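Local coordinates for regulatory protein CII (PDB 1ZS4) that activates transcription of the phage lambda cI and int genes by binding promoter DNA as a helix-turn-helix tetramer, so establishing latency, at the interface of chains A and B. Residues are numbered along the deposited sequence; one frame, centred on the assembly and turned at random. Chains: chain A/B, Regulatory protein CII.

Contact 1: the interface of chains A and B. Residues chain A 71-72, 75-76, 79; chain B 71, 75, 78.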
loop_
_atom_site.group_PDB
_atom_site.type_symbol
_atom_site.label_atom_id
_atom_site.label_comp_id
_atom_site.label_asym_id
_atom_site.label_seq_id
_atom_site.Cartn_x
_atom_site.Cartn_y
_atom_site.Cartn_z
ATOM N N LEU A 71 0.057 -3.249 15.311
ATOM C CA LEU A 71 -0.236 -3.890 14.030
ATOM C C LEU A 71 -1.165 -5.081 14.271
ATOM O O LEU A 71 -2.124 -5.287 13.541
ATOM C CB LEU A 71 1.052 -4.388 13.375
ATOM C CG LEU A 71 1.994 -3.354 12.774
ATOM C CD1 LEU A 71 3.333 -3.998 12.445
ATOM C CD2 LEU A 71 1.364 -2.794 11.512
ATOM N N ALA A 72 -0.884 -5.865 15.304
ATOM C CA ALA A 72 -1.710 -7.028 15.582
ATOM C C ALA A 72 -3.151 -6.629 15.874
ATOM O O ALA A 72 -4.081 -7.318 15.453
ATOM C CB ALA A 72 -1.130 -7.826 16.752
ATOM N N VAL A 75 -4.734 -5.516 12.477
ATOM C CA VAL A 75 -5.017 -6.627 11.592
ATOM C C VAL A 75 -6.124 -7.495 12.176
ATOM O O VAL A 75 -6.983 -7.994 11.456
ATOM C CB VAL A 75 -3.751 -7.461 11.342
ATOM C CG1 VAL A 75 -4.093 -8.688 10.515
ATOM C CG2 VAL A 75 -2.719 -6.598 10.605
ATOM N N ALA A 76 -6.120 -7.672 13.492
ATOM C CA ALA A 76 -7.173 -8.471 14.112
ATOM C C ALA A 76 -8.530 -7.799 13.892
ATOM O O ALA A 76 -9.539 -8.488 13.695
ATOM C CB ALA A 76 -6.896 -8.642 15.609
ATOM N N LEU A 79 -9.801 -8.655 10.624
ATOM C CA LEU A 79 -10.210 -10.054 10.573
ATOM C C LEU A 79 -11.305 -10.404 11.588
ATOM O O LEU A 79 -11.502 -11.567 11.914
ATOM C CB LEU A 79 -8.989 -10.965 10.748
ATOM C CG LEU A 79 -7.968 -10.879 9.600
ATOM C CD1 LEU A 79 -6.714 -11.647 9.949
ATOM C CD2 LEU A 79 -8.594 -11.428 8.319
ATOM N N LEU B 71 3.472 -11.618 14.003
ATOM C CA LEU B 71 2.208 -10.919 13.802
ATOM C C LEU B 71 1.026 -11.894 13.765
ATOM O O LEU B 71 0.015 -11.666 14.415
ATOM C CB LEU B 71 2.243 -10.106 12.499
ATOM C CG LEU B 71 0.952 -9.375 12.126
ATOM C CD1 LEU B 71 0.590 -8.378 13.218
ATOM C CD2 LEU B 71 1.157 -8.653 10.786
ATOM N N VAL B 75 -2.105 -11.932 16.328
ATOM C CA VAL B 75 -3.455 -11.694 15.813
ATOM C C VAL B 75 -4.360 -12.834 16.287
ATOM O O VAL B 75 -5.451 -12.599 16.811
ATOM C CB VAL B 75 -3.485 -11.631 14.265
ATOM C CG1 VAL B 75 -4.911 -11.682 13.754
ATOM C CG2 VAL B 75 -2.856 -10.332 13.814
ATOM N N ILE B 78 -5.614 -12.497 19.783
ATOM C CA ILE B 78 -6.684 -11.522 19.913
ATOM C C ILE B 78 -8.022 -12.118 19.469
ATOM O O ILE B 78 -9.042 -11.958 20.148
ATOM C CB ILE B 78 -6.398 -10.275 19.054
ATOM C CG1 ILE B 78 -5.181 -9.538 19.610
ATOM C CG2 ILE B 78 -7.621 -9.372 19.041
ATOM C CD1 ILE B 78 -4.679 -8.417 18.727
#
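Helix 65-78 of chain A packs against helix 67-80 of chain B, with A:Leu79 just past the end of the first. The protein belongs to the lambda CII family of helix-turn-helix activators, which work as homotetramers, and its C-terminal helices meet here; the patch illustrates how small residues on one helix probably let a neighbouring helix come close. A:Ala72 and A:Ala76, one turn apart, present little more than backbone and a methyl, and chain B fills the shallow surface with branched side chains. One branch of B:Leu71, CD1, presses on the backbone of A:Ala72, 3.6 Å from its CA. With CG of B:Leu71 anti to the backbone N (chi1 177°), the side chain is sent toward chain A, where CD1 lies against both the CA and the N of A:Ala72. B:Val75 comes next along the helix and divides its two methyls: CG2 lies 3.6 Å from the carbonyl O of A:Ala72, while CG1 turns to A:Ala76, 3.9 Å from its CA. The same CG2 meets CG1 of A:Val75, the two valine side chains crossing at about a right angle, with B:Val75 burying 37 Å² against the partner chain and A:Val75 11 Å². B:Ile78 closes on the alanines with both of its arms. Its CG2 meets the methyl CB of A:Ala76 at 3.6 Å, and its CD1 extends to the carbonyl O of A:Ala72 at 3.5 Å. With CG1 anti to the carbonyl carbon (chi1 -67°) and CG2 anti to the backbone N, the two arms diverge. At the margin, CD1 of A:Leu79 approaches CG1 of B:Val75 only to 4.2 Å.

Contact 2: the interface of chains A and B. Residues chain A 14, 17-18, 21, 56; chain B 52, 56, 61.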
loop_
_atom_site.group_PDB
_atom_site.type_symbol
_atom_site.label_atom_id
_atom_site.label_comp_id
_atom_site.label_asym_id
_atom_site.label_seq_id
_atom_site.Cartn_x
_atom_site.Cartn_y
_atom_site.Cartn_z
ATOM N N ILE A 14 25.469 -1.916 3.418
ATOM C CA ILE A 14 24.652 -2.663 2.477
ATOM C C ILE A 14 24.930 -2.199 1.039
ATOM O O ILE A 14 25.053 -3.033 0.129
ATOM C CB ILE A 14 23.139 -2.523 2.842
ATOM C CG1 ILE A 14 22.867 -3.287 4.149
ATOM C CG2 ILE A 14 22.252 -3.069 1.713
ATOM C CD1 ILE A 14 21.553 -2.945 4.864
ATOM N N ALA A 17 28.103 -3.759 -0.088
ATOM C CA ALA A 17 27.912 -5.183 -0.362
ATOM C C ALA A 17 27.173 -5.410 -1.677
ATOM O O ALA A 17 27.533 -6.291 -2.456
ATOM C CB ALA A 17 27.141 -5.841 0.771
ATOM N N LEU A 18 26.118 -4.634 -1.900
ATOM C CA LEU A 18 25.353 -4.782 -3.133
ATOM C C LEU A 18 26.183 -4.421 -4.355
ATOM O O LEU A 18 26.214 -5.170 -5.321
ATOM C CB LEU A 18 24.098 -3.905 -3.092
ATOM C CG LEU A 18 22.985 -4.343 -2.142
ATOM C CD1 LEU A 18 21.907 -3.256 -2.136
ATOM C CD2 LEU A 18 22.409 -5.699 -2.563
ATOM N N LYS A 21 28.627 -7.131 -5.114
ATOM C CA LYS A 21 28.025 -8.338 -5.674
ATOM C C LYS A 21 27.777 -8.135 -7.167
ATOM O O LYS A 21 28.030 -9.032 -7.978
ATOM C CB LYS A 21 26.730 -8.684 -4.942
ATOM C CG LYS A 21 26.974 -9.439 -3.633
ATOM C CD LYS A 21 25.683 -9.598 -2.837
ATOM C CE LYS A 21 25.811 -10.626 -1.708
ATOM N NZ LYS A 21 25.626 -12.035 -2.208
ATOM N N LEU A 56 16.666 -1.176 3.011
ATOM C CA LEU A 56 17.112 -2.437 3.592
ATOM C C LEU A 56 17.703 -2.187 4.984
ATOM O O LEU A 56 17.467 -2.972 5.909
ATOM C CB LEU A 56 18.152 -3.110 2.686
ATOM C CG LEU A 56 17.608 -3.680 1.356
ATOM C CD1 LEU A 56 18.762 -4.305 0.549
ATOM C CD2 LEU A 56 16.545 -4.739 1.657
ATOM N N PHE B 52 13.611 -4.598 -8.009
ATOM C CA PHE B 52 14.509 -4.664 -6.876
ATOM C C PHE B 52 14.593 -6.110 -6.377
ATOM O O PHE B 52 15.673 -6.610 -6.052
ATOM C CB PHE B 52 13.984 -3.716 -5.791
ATOM C CG PHE B 52 14.736 -3.762 -4.492
ATOM C CD1 PHE B 52 16.102 -3.989 -4.452
ATOM C CD2 PHE B 52 14.066 -3.496 -3.294
ATOM C CE1 PHE B 52 16.799 -3.952 -3.233
ATOM C CE2 PHE B 52 14.758 -3.454 -2.075
ATOM C CZ PHE B 52 16.124 -3.684 -2.051
ATOM N N LEU B 56 17.900 -8.588 -6.201
ATOM C CA LEU B 56 18.376 -9.271 -4.997
ATOM C C LEU B 56 18.511 -10.783 -5.207
ATOM O O LEU B 56 19.439 -11.409 -4.686
ATOM C CB LEU B 56 17.449 -9.000 -3.798
ATOM C CG LEU B 56 17.388 -7.553 -3.287
ATOM C CD1 LEU B 56 16.455 -7.456 -2.074
ATOM C CD2 LEU B 56 18.784 -7.088 -2.913
ATOM N N TRP B 61 21.028 -12.271 -2.498
ATOM C CA TRP B 61 20.906 -11.522 -1.255
ATOM C C TRP B 61 19.721 -12.096 -0.505
ATOM O O TRP B 61 18.595 -12.038 -0.986
ATOM C CB TRP B 61 20.655 -10.045 -1.553
ATOM C CG TRP B 61 20.650 -9.172 -0.342
ATOM C CD1 TRP B 61 19.577 -8.862 0.448
ATOM C CD2 TRP B 61 21.761 -8.443 0.185
ATOM N NE1 TRP B 61 19.949 -7.974 1.431
ATOM C CE2 TRP B 61 21.286 -7.699 1.292
ATOM C CE3 TRP B 61 23.113 -8.341 -0.171
ATOM C CZ2 TRP B 61 22.115 -6.865 2.043
ATOM C CZ3 TRP B 61 23.938 -7.509 0.576
ATOM C CH2 TRP B 61 23.436 -6.782 1.671
#
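B:Trp61, in the loop beyond helix 41-58 of chain B, lays its indole against helix 7-25 of chain A, while B:Phe52 and B:Leu56 of helix 41-58 approach A:Leu56, in helix 49-59, and A:Leu18 respectively. The site is a worked example of a large aromatic side chain received by a helix surface of another subunit: chain A hides 102 Å² of B:Trp61. The tryptophan CG stands anti to the backbone N (chi1 -174°), which carries the ring away from its own loop and over chain A. The tight part lies against one face and an edge of the six-membered ring. CD2 of A:Leu18 sits over that face in a CH-pi contact, 4.0 Å from the ring centroid and displaced toward the rim, where it meets CE3 at 3.6 Å. CG2 of A:Ile14 lies above the plane on the same side, near the rim and 3.8 Å from CZ2, its side chain crossing the tryptophan at about a right angle. At the edge, the methyl CB of A:Ala17 lies in plane, 3.6 Å from CZ3. The CD2 methyl of A:Leu18 also touches CD2 of B:Leu56, so this one group bridges indole and leucine. Farther along, A:Leu56 and B:Phe52 approach from opposite directions; CG of the leucine meets CZ of the phenylalanine in plane at the ring edge, 3.7 Å away. B:Leu56 CD1 rests on a face of that same ring and steadies it from within chain B. The looser side belongs to A:Lys21. Its CD lies in the plane of the indole edge and its CE is 3.9 Å from CE3, but the bend at chi4 (-82°) lifts NZ out of the indole plane and away from the CE3 edge, probably toward solvent. The site clasps the loop after helix 41-58 of one subunit to the N-terminal helix of the other, joining neighbouring subunits of the DNA-binding tetramer.

About 31 Å separates the centres of contact 1 and contact 2, and they have no residue in common, yet both join the same two chains. Contact 1 pairs the C-terminal helices, whereas contact 2 lies among helices 7-25 and 49-59 of chain A and helix 41-58 of chain B with its following loop. In chain B, that loop leads from contact 2 toward helix 67-80 of contact 1. Two widely spaced attachments should limit rocking between the subunits. Because the interface is not an exact two-fold, identical chains use their surfaces unequally, an arrangement that fits an asymmetric pairing within the homotetramer.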